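Local coordinates for extracellular solute-binding protein family 1 (Arthrobacter chlorophenolicus, PDB 4R2F) that binds the disaccharide laminaribiose in its cleft and probably delivers such sugars to a membrane transporter, at residues N53-K58 against W340-M345; P157-K162 against G279-V284; G190-A195 against N263-D268; N346-F351 against K368-Y373. All blocks are in the same frame, centred on the assembly; numbering follows the deposited sequence.

Contact 1 of 4, residues N53-K58 against W340-M345; sequences NDAAKK and WQQKLM
Ala55 meets Leu344 where helix 50-61 runs past the turn that closes helix 337-341. Along the first segment, Asn53 faces the fold, lying on Ile74 of strand 70-74. Two residues on, Ala55 points its methyl outward at the second segment: CB is 3.5 Å from Leu344 CD1, a direct methyl-to-methyl approach. Leu344 CG stands beside its own backbone N (chi1 -65°), and this sends CD1 at the helix; the same side chain also rests on Ala51, one turn before Ala55. Gln342 comes in at the margin, its OE1 4.4 Å from Ala55 CB. Ala56 turns back to Tyr72, and Lys57, on the far side of the helix, pairs with Glu61 in a salt bridge. The bend that delivers Leu344 is a Schellman motif, with Lys343 at positive phi (62°). Beneath it the chain folds back so that Met345 CG lies 3.6 Å above the plane of the Trp340 indole, over its centre. Small alanines on one face of the helix let the leucine come close, so the join depends on shape and apolar contact, with a polar side chain merely bordering it near the surface.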
loop_
_atom_site.group_PDB
_atom_site.type_symbol
_atom_site.label_atom_id
_atom_site.label_comp_id
_atom_site.label_asym_id
_atom_site.label_seq_id
_atom_site.Cartn_x
_atom_site.Cartn_y
_atom_site.Cartn_z
ATOM N N ASN A 53 8.693 -4.827 -13.266
ATOM C CA ASN A 53 8.304 -3.998 -14.405
ATOM C C ASN A 53 8.694 -4.586 -15.750
ATOM O O ASN A 53 7.959 -4.424 -16.689
ATOM C CB ASN A 53 8.847 -2.594 -14.265
ATOM C CG ASN A 53 8.141 -1.827 -13.173
ATOM O OD1 ASN A 53 6.956 -1.432 -13.309
ATOM N ND2 ASN A 53 8.850 -1.615 -12.073
ATOM N N ASP A 54 9.836 -5.267 -15.825
ATOM C CA ASP A 54 10.209 -6.048 -17.019
ATOM C C ASP A 54 9.138 -7.071 -17.404
ATOM O O ASP A 54 8.735 -7.158 -18.562
ATOM C CB ASP A 54 11.525 -6.812 -16.806
ATOM C CG ASP A 54 12.733 -5.901 -16.646
ATOM O OD1 ASP A 54 12.708 -4.762 -17.138
ATOM O OD2 ASP A 54 13.725 -6.340 -16.033
ATOM N N ALA A 55 8.678 -7.834 -16.420
ATOM C CA ALA A 55 7.664 -8.842 -16.661
ATOM C C ALA A 55 6.323 -8.242 -17.038
ATOM O O ALA A 55 5.631 -8.769 -17.894
ATOM C CB ALA A 55 7.508 -9.736 -15.441
ATOM N N ALA A 56 5.941 -7.149 -16.392
ATOM C CA ALA A 56 4.633 -6.547 -16.647
ATOM C C ALA A 56 4.657 -5.887 -18.029
ATOM O O ALA A 56 3.659 -5.917 -18.758
ATOM C CB ALA A 56 4.302 -5.527 -15.562
ATOM N N LYS A 57 5.795 -5.297 -18.384
ATOM C CA LYS A 57 6.007 -4.780 -19.743
ATOM C C LYS A 57 5.762 -5.864 -20.794
ATOM O O LYS A 57 5.003 -5.650 -21.720
ATOM C CB LYS A 57 7.427 -4.265 -19.880
ATOM C CG LYS A 57 7.762 -3.646 -21.224
ATOM C CD LYS A 57 9.158 -3.039 -21.162
ATOM C CE LYS A 57 9.864 -3.077 -22.504
ATOM N NZ LYS A 57 9.293 -2.024 -23.377
ATOM N N LYS A 58 6.383 -7.029 -20.633
ATOM C CA LYS A 58 6.213 -8.117 -21.616
ATOM C C LYS A 58 4.772 -8.597 -21.696
ATOM O O LYS A 58 4.257 -8.828 -22.788
ATOM C CB LYS A 58 7.150 -9.295 -21.341
ATOM C CG LYS A 58 8.522 -9.096 -21.969
ATOM C CD LYS A 58 9.539 -10.086 -21.434
ATOM C CE LYS A 58 10.960 -9.670 -21.784
ATOM N NZ LYS A 58 11.874 -9.949 -20.640
ATOM N N TRP A 340 2.734 -13.752 -9.817
ATOM C CA TRP A 340 2.865 -14.483 -8.559
ATOM C C TRP A 340 3.587 -15.808 -8.760
ATOM O O TRP A 340 4.276 -16.262 -7.851
ATOM C CB TRP A 340 1.504 -14.728 -7.908
ATOM C CG TRP A 340 1.043 -13.558 -7.117
ATOM C CD1 TRP A 340 1.289 -13.313 -5.790
ATOM C CD2 TRP A 340 0.285 -12.444 -7.600
ATOM N NE1 TRP A 340 0.714 -12.124 -5.416
ATOM C CE2 TRP A 340 0.079 -11.570 -6.496
ATOM C CE3 TRP A 340 -0.250 -12.098 -8.846
ATOM C CZ2 TRP A 340 -0.623 -10.369 -6.614
ATOM C CZ3 TRP A 340 -0.966 -10.908 -8.962
ATOM C CH2 TRP A 340 -1.128 -10.047 -7.855
ATOM N N GLN A 341 3.420 -16.421 -9.932
ATOM C CA GLN A 341 4.144 -17.666 -10.263
ATOM C C GLN A 341 5.647 -17.436 -10.251
ATOM O O GLN A 341 6.384 -18.231 -9.691
ATOM C CB GLN A 341 3.659 -18.245 -11.602
ATOM C CG GLN A 341 4.015 -19.718 -11.859
ATOM C CD GLN A 341 5.464 -19.889 -12.280
ATOM O OE1 GLN A 341 6.010 -19.099 -13.060
ATOM N NE2 GLN A 341 6.103 -20.907 -11.743
ATOM N N GLN A 342 6.088 -16.313 -10.815
ATOM C CA GLN A 342 7.504 -15.925 -10.802
ATOM C C GLN A 342 7.931 -15.218 -9.520
ATOM O O GLN A 342 9.086 -14.848 -9.379
ATOM C CB GLN A 342 7.813 -15.031 -12.019
ATOM C CG GLN A 342 7.674 -15.754 -13.363
ATOM C CD GLN A 342 7.480 -14.776 -14.526
ATOM O OE1 GLN A 342 8.350 -13.963 -14.825
ATOM N NE2 GLN A 342 6.329 -14.842 -15.164
ATOM N N LYS A 343 6.999 -15.030 -8.580
ATOM C CA LYS A 343 7.326 -14.476 -7.262
ATOM C C LYS A 343 7.878 -13.069 -7.365
ATOM O O LYS A 343 8.831 -12.698 -6.673
ATOM C CB LYS A 343 8.325 -15.361 -6.524
ATOM C CG LYS A 343 7.876 -16.801 -6.392
ATOM C CD LYS A 343 8.921 -17.603 -5.632
ATOM C CE LYS A 343 8.512 -19.057 -5.497
ATOM N NZ LYS A 343 9.542 -19.777 -4.703
ATOM N N LEU A 344 7.273 -12.293 -8.254
ATOM C CA LEU A 344 7.702 -10.922 -8.510
ATOM C C LEU A 344 6.871 -9.873 -7.748
ATOM O O LEU A 344 7.209 -8.697 -7.782
ATOM C CB LEU A 344 7.586 -10.646 -10.007
ATOM C CG LEU A 344 8.520 -11.477 -10.874
ATOM C CD1 LEU A 344 8.238 -11.205 -12.342
ATOM C CD2 LEU A 344 9.974 -11.160 -10.511
ATOM N N MET A 345 5.803 -10.298 -7.073
ATOM C CA MET A 345 4.893 -9.380 -6.375
ATOM C C MET A 345 5.194 -9.169 -4.892
ATOM O O MET A 345 5.677 -10.071 -4.177
ATOM C CB MET A 345 3.456 -9.861 -6.526
ATOM C CG MET A 345 2.906 -9.801 -7.949
ATOM S SD MET A 345 2.833 -8.150 -8.643
ATOM C CE MET A 345 1.785 -7.354 -7.445
#

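Contact 2 of 4, residues P157-K162 against G279-V284; sequences PLWYRK and GVPERV
The start of helix 280-284 is laid against strand 145-161 through the indole of Trp159, which receives Val280 and Pro281. Val280 CG2 sits over one face of the five-membered ring in a CH-pi contact, 3.4 Å from the ring centroid and 17° off the normal. That methyl stands beside the backbone N of its own residue while CG1 is anti to it (chi1 166°), and it comes within 3.3 Å of Trp159 NE1. The indole and the valine run antiparallel alongside one another. Farther along the indole, Pro281 lies roughly perpendicular to it, its CD 3.5 Å from Trp159 CZ3. Gly279, the N-cap of the helix at positive phi, brings its backbone N to 3.7 Å from Trp159 CZ2.

In the solute-binding-protein fold this strand belongs to the mixed sheet, paired with strands 273-275 and 291-294, and Trp159 also packs on Ile291 and Val293. A leucine in its place would probably leave Val280 and Pro281 without the broad surface they rest on, and the carbonyl of Thr277 without the weak hydrogen bond it takes from NE1. Beyond the indole, Arg161 forms salt bridges with Asp286 through NH1 and Asp290 through NH2, tying the end of the strand to the chain that follows the helix. On the helix side, the side chain of Val280 lies about 9 Å from a bound glucopyranose unit, and the Arg283 N to Gly279 O bond of 2.9 Å closes the first turn.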
loop_
_atom_site.group_PDB
_atom_site.type_symbol
_atom_site.label_atom_id
_atom_site.label_comp_id
_atom_site.label_asym_id
_atom_site.label_seq_id
_atom_site.Cartn_x
_atom_site.Cartn_y
_atom_site.Cartn_z
ATOM N N PRO A 157 2.742 -5.989 6.619
ATOM C CA PRO A 157 3.152 -6.845 7.704
ATOM C C PRO A 157 4.341 -6.273 8.456
ATOM O O PRO A 157 5.093 -5.458 7.930
ATOM C CB PRO A 157 3.547 -8.164 7.009
ATOM C CG PRO A 157 3.334 -7.948 5.540
ATOM C CD PRO A 157 3.257 -6.462 5.328
ATOM N N LEU A 158 4.497 -6.737 9.682
ATOM C CA LEU A 158 5.697 -6.508 10.454
ATOM C C LEU A 158 6.666 -7.658 10.160
ATOM O O LEU A 158 6.236 -8.798 9.914
ATOM C CB LEU A 158 5.357 -6.427 11.929
ATOM C CG LEU A 158 4.501 -5.213 12.316
ATOM C CD1 LEU A 158 3.867 -5.407 13.677
ATOM C CD2 LEU A 158 5.320 -3.936 12.312
ATOM N N TRP A 159 7.946 -7.327 10.106
ATOM C CA TRP A 159 9.015 -8.270 9.789
ATOM C C TRP A 159 10.097 -8.118 10.820
ATOM O O TRP A 159 10.218 -7.046 11.423
ATOM C CB TRP A 159 9.631 -7.972 8.404
ATOM C CG TRP A 159 8.708 -8.232 7.278
ATOM C CD1 TRP A 159 7.724 -7.416 6.845
ATOM C CD2 TRP A 159 8.654 -9.407 6.448
ATOM N NE1 TRP A 159 7.055 -7.997 5.801
ATOM C CE2 TRP A 159 7.606 -9.219 5.535
ATOM C CE3 TRP A 159 9.402 -10.586 6.382
ATOM C CZ2 TRP A 159 7.271 -10.169 4.563
ATOM C CZ3 TRP A 159 9.069 -11.532 5.425
ATOM C CH2 TRP A 159 8.020 -11.314 4.520
ATOM N N TYR A 160 10.909 -9.171 10.974
ATOM C CA TYR A 160 12.067 -9.122 11.841
ATOM C C TYR A 160 13.192 -9.955 11.293
ATOM O O TYR A 160 12.989 -10.845 10.462
ATOM C CB TYR A 160 11.730 -9.568 13.272
ATOM C CG TYR A 160 11.499 -11.054 13.499
ATOM C CD1 TYR A 160 10.331 -11.680 13.064
ATOM C CD2 TYR A 160 12.403 -11.814 14.229
ATOM C CE1 TYR A 160 10.100 -13.035 13.293
ATOM C CE2 TYR A 160 12.181 -13.170 14.473
ATOM C CZ TYR A 160 11.024 -13.783 14.015
ATOM O OH TYR A 160 10.812 -15.126 14.253
ATOM N N ARG A 161 14.390 -9.658 11.762
ATOM C CA ARG A 161 15.545 -10.445 11.405
ATOM C C ARG A 161 15.960 -11.229 12.652
ATOM O O ARG A 161 16.360 -10.660 13.668
ATOM C CB ARG A 161 16.651 -9.543 10.876
ATOM C CG ARG A 161 17.879 -10.279 10.390
ATOM C CD ARG A 161 18.923 -9.304 9.854
ATOM N NE ARG A 161 18.825 -8.998 8.412
ATOM C CZ ARG A 161 19.243 -9.791 7.414
ATOM N NH1 ARG A 161 19.151 -9.402 6.149
ATOM N NH2 ARG A 161 19.740 -10.987 7.662
ATOM N N LYS A 162 15.842 -12.541 12.571
ATOM C CA LYS A 162 16.119 -13.417 13.734
ATOM C C LYS A 162 17.505 -13.212 14.348
ATOM O O LYS A 162 17.640 -13.141 15.566
ATOM C CB LYS A 162 15.994 -14.875 13.351
ATOM C CG LYS A 162 14.652 -15.265 12.765
ATOM C CD LYS A 162 14.584 -16.762 12.474
ATOM C CE LYS A 162 15.702 -17.213 11.555
ATOM N NZ LYS A 162 15.252 -18.341 10.715
ATOM N N GLY A 279 6.552 -10.226 0.886
ATOM C CA GLY A 279 7.710 -10.602 0.050
ATOM C C GLY A 279 8.977 -9.822 0.289
ATOM O O GLY A 279 9.782 -9.672 -0.609
ATOM N N VAL A 280 9.191 -9.357 1.511
ATOM C CA VAL A 280 10.374 -8.565 1.792
ATOM C C VAL A 280 11.712 -9.242 1.420
ATOM O O VAL A 280 12.553 -8.590 0.827
ATOM C CB VAL A 280 10.411 -8.120 3.275
ATOM C CG1 VAL A 280 11.787 -7.594 3.679
ATOM C CG2 VAL A 280 9.346 -7.066 3.558
ATOM N N PRO A 281 11.929 -10.533 1.767
ATOM C CA PRO A 281 13.236 -11.131 1.405
ATOM C C PRO A 281 13.561 -11.030 -0.091
ATOM O O PRO A 281 14.677 -10.659 -0.474
ATOM C CB PRO A 281 13.079 -12.597 1.834
ATOM C CG PRO A 281 12.126 -12.552 2.962
ATOM C CD PRO A 281 11.142 -11.442 2.616
ATOM N N GLU A 282 12.553 -11.290 -0.910
ATOM C CA GLU A 282 12.691 -11.292 -2.357
ATOM C C GLU A 282 12.878 -9.849 -2.841
ATOM O O GLU A 282 13.687 -9.579 -3.711
ATOM C CB GLU A 282 11.442 -11.920 -3.015
ATOM C CG GLU A 282 11.121 -13.399 -2.687
ATOM C CD GLU A 282 10.903 -13.766 -1.195
ATOM O OE1 GLU A 282 10.048 -13.209 -0.427
ATOM O OE2 GLU A 282 11.602 -14.707 -0.782
ATOM N N ARG A 283 12.105 -8.935 -2.267
ATOM C CA ARG A 283 12.202 -7.512 -2.607
ATOM C C ARG A 283 13.592 -6.951 -2.348
ATOM O O ARG A 283 14.108 -6.218 -3.162
ATOM C CB ARG A 283 11.180 -6.681 -1.834
ATOM C CG ARG A 283 11.243 -5.184 -2.134
ATOM C CD ARG A 283 11.210 -4.913 -3.630
ATOM N NE ARG A 283 11.224 -3.491 -3.946
ATOM C CZ ARG A 283 12.253 -2.870 -4.496
ATOM N NH1 ARG A 283 13.360 -3.546 -4.797
ATOM N NH2 ARG A 283 12.167 -1.582 -4.756
ATOM N N VAL A 284 14.207 -7.315 -1.226
ATOM C CA VAL A 284 15.489 -6.744 -0.862
ATOM C C VAL A 284 16.708 -7.600 -1.232
ATOM O O VAL A 284 17.833 -7.172 -0.998
ATOM C CB VAL A 284 15.528 -6.334 0.635
ATOM C CG1 VAL A 284 14.276 -5.536 0.998
ATOM C CG2 VAL A 284 15.688 -7.531 1.559
#

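Contact 3 of 4, residues G190-A195 against N263-D268; sequences GAVGFA and NAQWKD
Val192 and Ala195 pack against Gln265 and Trp266 on the buried side of helix 259-267, where the loop between helices 176-188 and 204-215 lies on that helix in the solute-binding-protein fold. The loop is also bonded through its backbone to the chain that leaves this helix: Val192 pairs with Lys270 and Ala272, and Ala195 with Tyr273.

Gln265 reaches across with CD anti along its chain (chi2 -161°), which carries the amide out to the loop, and the two ends of the amide meet different partners. NE2 lies 3.9 Å from Val192 CG2, the two side chains crossing at about a right angle, while OE1 comes to 4.0 Å from Ala195 CB. Neither approach is a polar bond; the amide N-H goes instead to Asp251 OD2, whose hydrogen bond probably fixes the rotation of the group and so sets which end faces Val192. The methyl of Ala195 lies near both the Gln265 amide and the neighbouring indole: CB is 4.1 Å from Trp266 NE1, approaching the ring obliquely. Trp266 also packs against Trp159 of strand 145-161 and Val284 of helix 280-284. A single water completes the junction: lying in the plane of the indole at its edge, it accepts from Trp266 NE1 at 3.1 Å and donates to Ala195 O at 2.8 Å.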
loop_
_atom_site.group_PDB
_atom_site.type_symbol
_atom_site.label_atom_id
_atom_site.label_comp_id
_atom_site.label_asym_id
_atom_site.label_seq_id
_atom_site.Cartn_x
_atom_site.Cartn_y
_atom_site.Cartn_z
ATOM N N GLY A 190 23.438 -1.750 17.988
ATOM C CA GLY A 190 23.667 -1.078 16.701
ATOM C C GLY A 190 22.636 -1.318 15.603
ATOM O O GLY A 190 22.877 -1.009 14.437
ATOM N N ALA A 191 21.478 -1.850 15.963
ATOM C CA ALA A 191 20.444 -2.136 14.968
ATOM C C ALA A 191 19.348 -1.068 14.996
ATOM O O ALA A 191 19.259 -0.261 15.929
ATOM C CB ALA A 191 19.844 -3.509 15.225
ATOM N N VAL A 192 18.518 -1.065 13.964
ATOM C CA VAL A 192 17.347 -0.201 13.946
ATOM C C VAL A 192 16.151 -0.989 14.412
ATOM O O VAL A 192 15.732 -1.959 13.784
ATOM C CB VAL A 192 17.108 0.407 12.561
ATOM C CG1 VAL A 192 15.773 1.145 12.520
ATOM C CG2 VAL A 192 18.254 1.348 12.232
ATOM N N GLY A 193 15.592 -0.550 15.522
ATOM C CA GLY A 193 14.475 -1.253 16.145
ATOM C C GLY A 193 13.130 -1.080 15.477
ATOM O O GLY A 193 12.220 -1.841 15.748
ATOM N N PHE A 194 12.987 -0.066 14.621
ATOM C CA PHE A 194 11.755 0.116 13.880
ATOM C C PHE A 194 12.070 0.874 12.596
ATOM O O PHE A 194 12.048 2.126 12.546
ATOM C CB PHE A 194 10.713 0.836 14.742
ATOM C CG PHE A 194 9.291 0.580 14.334
ATOM C CD1 PHE A 194 8.718 -0.666 14.511
ATOM C CD2 PHE A 194 8.514 1.594 13.833
ATOM C CE1 PHE A 194 7.409 -0.903 14.153
ATOM C CE2 PHE A 194 7.203 1.367 13.488
ATOM C CZ PHE A 194 6.651 0.113 13.636
ATOM N N ALA A 195 12.348 0.100 11.553
ATOM C CA ALA A 195 12.825 0.630 10.302
ATOM C C ALA A 195 11.649 1.160 9.528
ATOM O O ALA A 195 10.616 0.487 9.397
ATOM C CB ALA A 195 13.539 -0.445 9.503
ATOM N N ASN A 263 15.211 -0.551 1.813
ATOM C CA ASN A 263 15.520 -1.908 1.387
ATOM C C ASN A 263 16.961 -2.312 1.764
ATOM O O ASN A 263 17.181 -3.390 2.295
ATOM C CB ASN A 263 15.305 -2.063 -0.110
ATOM C CG ASN A 263 13.840 -2.073 -0.501
ATOM O OD1 ASN A 263 12.950 -2.206 0.327
ATOM N ND2 ASN A 263 13.590 -1.944 -1.776
ATOM N N ALA A 264 17.928 -1.429 1.525
ATOM C CA ALA A 264 19.307 -1.697 1.902
ATOM C C ALA A 264 19.472 -1.945 3.393
ATOM O O ALA A 264 20.271 -2.796 3.776
ATOM C CB ALA A 264 20.238 -0.575 1.437
ATOM N N GLN A 265 18.730 -1.229 4.245
ATOM C CA GLN A 265 18.821 -1.485 5.690
ATOM C C GLN A 265 18.381 -2.922 6.034
ATOM O O GLN A 265 18.952 -3.556 6.903
ATOM C CB GLN A 265 17.979 -0.510 6.514
ATOM C CG GLN A 265 18.529 0.899 6.625
ATOM C CD GLN A 265 17.925 1.660 7.796
ATOM O OE1 GLN A 265 16.719 1.570 8.090
ATOM N NE2 GLN A 265 18.771 2.390 8.496
ATOM N N TRP A 266 17.335 -3.391 5.369
ATOM C CA TRP A 266 16.883 -4.751 5.519
ATOM C C TRP A 266 17.896 -5.755 4.963
ATOM O O TRP A 266 18.255 -6.699 5.639
ATOM C CB TRP A 266 15.519 -4.920 4.852
ATOM C CG TRP A 266 14.406 -4.450 5.745
ATOM C CD1 TRP A 266 13.643 -3.320 5.600
ATOM C CD2 TRP A 266 13.951 -5.090 6.954
ATOM N NE1 TRP A 266 12.741 -3.231 6.632
ATOM C CE2 TRP A 266 12.911 -4.305 7.477
ATOM C CE3 TRP A 266 14.321 -6.255 7.635
ATOM C CZ2 TRP A 266 12.240 -4.642 8.666
ATOM C CZ3 TRP A 266 13.643 -6.593 8.809
ATOM C CH2 TRP A 266 12.599 -5.803 9.292
ATOM N N LYS A 267 18.385 -5.526 3.750
ATOM C CA LYS A 267 19.327 -6.444 3.124
ATOM C C LYS A 267 20.629 -6.575 3.919
ATOM O O LYS A 267 21.130 -7.662 4.102
ATOM C CB LYS A 267 19.651 -5.992 1.701
ATOM C CG LYS A 267 20.443 -7.029 0.908
ATOM C CD LYS A 267 21.011 -6.456 -0.374
ATOM C CE LYS A 267 21.930 -7.478 -1.014
ATOM N NZ LYS A 267 22.517 -6.931 -2.257
ATOM N N ASP A 268 21.139 -5.462 4.431
ATOM C CA ASP A 268 22.451 -5.421 5.076
ATOM C C ASP A 268 22.440 -5.559 6.602
ATOM O O ASP A 268 23.405 -5.196 7.255
ATOM C CB ASP A 268 23.170 -4.132 4.637
ATOM C CG ASP A 268 23.280 -4.019 3.110
ATOM O OD1 ASP A 268 23.349 -5.056 2.425
ATOM O OD2 ASP A 268 23.267 -2.904 2.571
HETATM O O HOH W 1 10.398 -1.408 7.392
#

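Contact 4 of 4, residues N346-F351 against K368-Y373; sequences NALPVF and KIVNEY
Leu348 projects from strand 348-349 onto helix 364-373, and its two methyls divide between successive residues of that helix. CD2 makes the closer approach, 3.9 Å from Val370 CG2, while CD1 lies 4.2 Å from Ile369 CG2. With CG beside the backbone N (chi1 -70°) and chi2 at 163°, the branched end of the leucine is presented to the helix, so that one methyl serves each partner. On the valine, a chi1 of 177° turns CG1 elsewhere and makes CG2 the methyl that meets Leu348. The leucine and valine side chains cross obliquely.

Burial is uneven across this patch. The inner part comprises Leu348 and Ile369, both buried, although their methyl-to-methyl distance is the longer of the two. The outer part is Val370, which is partly exposed although its methyl meets Leu348 at normal van der Waals distance, and the next residue, Asn371, lies at the surface. Phe360 of helix 358-361 spans the two parts, touching Leu348 and Val370 alike. The joint is thus entirely apolar, with the polar side chains of the helix, those of Lys368 and Glu372 among them, turned elsewhere.

The short, weakly bonded strand pairs with strand 145-161 through the backbones of Leu348 and Leu153. Helix 364-373 therefore packs over this part of the sheet, with Ile369 and Tyr373 on Ile155, while helices 352-355 and 358-361 border Pro349.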
loop_
_atom_site.group_PDB
_atom_site.type_symbol
_atom_site.label_atom_id
_atom_site.label_comp_id
_atom_site.label_asym_id
_atom_site.label_seq_id
_atom_site.Cartn_x
_atom_site.Cartn_y
_atom_site.Cartn_z
ATOM N N ASN A 346 4.937 -7.941 -4.442
ATOM C CA ASN A 346 5.030 -7.574 -3.030
ATOM C C ASN A 346 3.625 -7.259 -2.465
ATOM O O ASN A 346 3.451 -6.333 -1.665
ATOM C CB ASN A 346 5.929 -6.363 -2.850
ATOM C CG ASN A 346 7.394 -6.687 -3.016
ATOM O OD1 ASN A 346 8.220 -5.787 -2.971
ATOM N ND2 ASN A 346 7.725 -7.961 -3.213
ATOM N N ALA A 347 2.653 -8.068 -2.872
ATOM C CA ALA A 347 1.256 -7.893 -2.477
ATOM C C ALA A 347 0.519 -9.213 -2.558
ATOM O O ALA A 347 1.004 -10.157 -3.170
ATOM C CB ALA A 347 0.584 -6.866 -3.372
ATOM N N LEU A 348 -0.651 -9.261 -1.931
ATOM C CA LEU A 348 -1.527 -10.419 -1.991
ATOM C C LEU A 348 -2.294 -10.405 -3.301
ATOM O O LEU A 348 -2.583 -9.341 -3.824
ATOM C CB LEU A 348 -2.501 -10.400 -0.814
ATOM C CG LEU A 348 -1.911 -10.661 0.567
ATOM C CD1 LEU A 348 -2.876 -10.207 1.637
ATOM C CD2 LEU A 348 -1.583 -12.119 0.769
ATOM N N PRO A 349 -2.626 -11.584 -3.845
ATOM C CA PRO A 349 -3.550 -11.637 -4.994
ATOM C C PRO A 349 -5.002 -11.404 -4.600
ATOM O O PRO A 349 -5.339 -11.453 -3.420
ATOM C CB PRO A 349 -3.374 -13.064 -5.536
ATOM C CG PRO A 349 -2.830 -13.850 -4.400
ATOM C CD PRO A 349 -2.085 -12.910 -3.496
ATOM N N VAL A 350 -5.848 -11.118 -5.589
ATOM C CA VAL A 350 -7.288 -10.963 -5.350
ATOM C C VAL A 350 -8.091 -12.123 -5.968
ATOM O O VAL A 350 -9.333 -12.104 -5.971
ATOM C CB VAL A 350 -7.844 -9.627 -5.892
ATOM C CG1 VAL A 350 -7.205 -8.452 -5.149
ATOM C CG2 VAL A 350 -7.664 -9.513 -7.406
ATOM N N PHE A 351 -7.367 -13.104 -6.485
ATOM C CA PHE A 351 -7.958 -14.270 -7.135
ATOM C C PHE A 351 -7.650 -15.523 -6.341
ATOM O O PHE A 351 -6.505 -15.787 -5.997
ATOM C CB PHE A 351 -7.423 -14.425 -8.551
ATOM C CG PHE A 351 -7.959 -13.402 -9.513
ATOM C CD1 PHE A 351 -9.312 -13.355 -9.820
ATOM C CD2 PHE A 351 -7.113 -12.492 -10.120
ATOM C CE1 PHE A 351 -9.803 -12.408 -10.705
ATOM C CE2 PHE A 351 -7.602 -11.544 -10.999
ATOM C CZ PHE A 351 -8.952 -11.497 -11.287
ATOM N N LYS A 368 1.492 -16.815 6.869
ATOM C CA LYS A 368 1.330 -16.074 8.118
ATOM C C LYS A 368 0.587 -14.735 7.903
ATOM O O LYS A 368 -0.237 -14.309 8.725
ATOM C CB LYS A 368 2.683 -15.850 8.743
ATOM C CG LYS A 368 2.631 -15.190 10.108
ATOM C CD LYS A 368 3.987 -15.300 10.773
ATOM C CE LYS A 368 3.967 -14.718 12.156
ATOM N NZ LYS A 368 5.220 -14.992 12.895
ATOM N N ILE A 369 0.856 -14.079 6.777
ATOM C CA ILE A 369 0.180 -12.819 6.423
ATOM C C ILE A 369 -1.312 -13.031 6.209
ATOM O O ILE A 369 -2.146 -12.282 6.737
ATOM C CB ILE A 369 0.836 -12.189 5.166
ATOM C CG1 ILE A 369 2.247 -11.712 5.502
ATOM C CG2 ILE A 369 0.013 -11.041 4.613
ATOM C CD1 ILE A 369 3.113 -11.550 4.277
ATOM N N VAL A 370 -1.641 -14.061 5.437
ATOM C CA VAL A 370 -3.027 -14.465 5.227
ATOM C C VAL A 370 -3.716 -14.763 6.527
ATOM O O VAL A 370 -4.827 -14.297 6.773
ATOM C CB VAL A 370 -3.106 -15.678 4.258
ATOM C CG1 VAL A 370 -4.533 -16.185 4.072
ATOM C CG2 VAL A 370 -2.585 -15.247 2.894
ATOM N N ASN A 371 -3.052 -15.525 7.382
ATOM C CA ASN A 371 -3.717 -16.023 8.570
ATOM C C ASN A 371 -3.803 -15.020 9.710
ATOM O O ASN A 371 -4.741 -15.067 10.457
ATOM C CB ASN A 371 -3.054 -17.307 9.074
ATOM C CG ASN A 371 -3.289 -18.490 8.140
ATOM O OD1 ASN A 371 -4.076 -18.412 7.209
ATOM N ND2 ASN A 371 -2.575 -19.573 8.373
ATOM N N GLU A 372 -2.817 -14.139 9.833
ATOM C CA GLU A 372 -2.725 -13.230 10.970
ATOM C C GLU A 372 -2.990 -11.797 10.617
ATOM O O GLU A 372 -3.458 -11.062 11.457
ATOM C CB GLU A 372 -1.352 -13.353 11.642
ATOM C CG GLU A 372 -1.080 -14.778 12.170
ATOM C CD GLU A 372 0.155 -14.900 13.048
ATOM O OE1 GLU A 372 0.617 -13.885 13.638
ATOM O OE2 GLU A 372 0.660 -16.045 13.176
ATOM N N TYR A 373 -2.695 -11.373 9.395
ATOM C CA TYR A 373 -2.932 -9.950 9.028
ATOM C C TYR A 373 -4.241 -9.731 8.271
ATOM O O TYR A 373 -4.989 -8.784 8.549
ATOM C CB TYR A 373 -1.707 -9.383 8.253
ATOM C CG TYR A 373 -0.496 -9.174 9.124
ATOM C CD1 TYR A 373 0.368 -10.232 9.450
ATOM C CD2 TYR A 373 -0.208 -7.913 9.642
ATOM C CE1 TYR A 373 1.497 -10.019 10.244
ATOM C CE2 TYR A 373 0.875 -7.712 10.466
ATOM C CZ TYR A 373 1.737 -8.762 10.751
ATOM O OH TYR A 373 2.804 -8.520 11.552
#

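All four contacts belong to one chain and most meet around strand 145-161 of the mixed sheet. Contacts 2 and 3 are closest, with centres 10 Å apart, and Arg161 NH1 joins them by a probable hydrogen bond to Trp266 O. Contact 4, centred 14 Å from contact 2, is linked to it by Tyr373 OH and Leu158 N, and to contact 1, 17 Å away, by Trp340 NE1 and Ala347 O. Along the chain contact 1 spans the widest loop, which encloses contact 2, which in turn encloses contact 3; contact 4 follows. Distant parts of the sequence are thereby gathered in the shell around the laminaribiose site, with one side chain of each contact (Leu344, Val280, Trp266, Leu348) about 9 to 12 Å from a bound glucose unit.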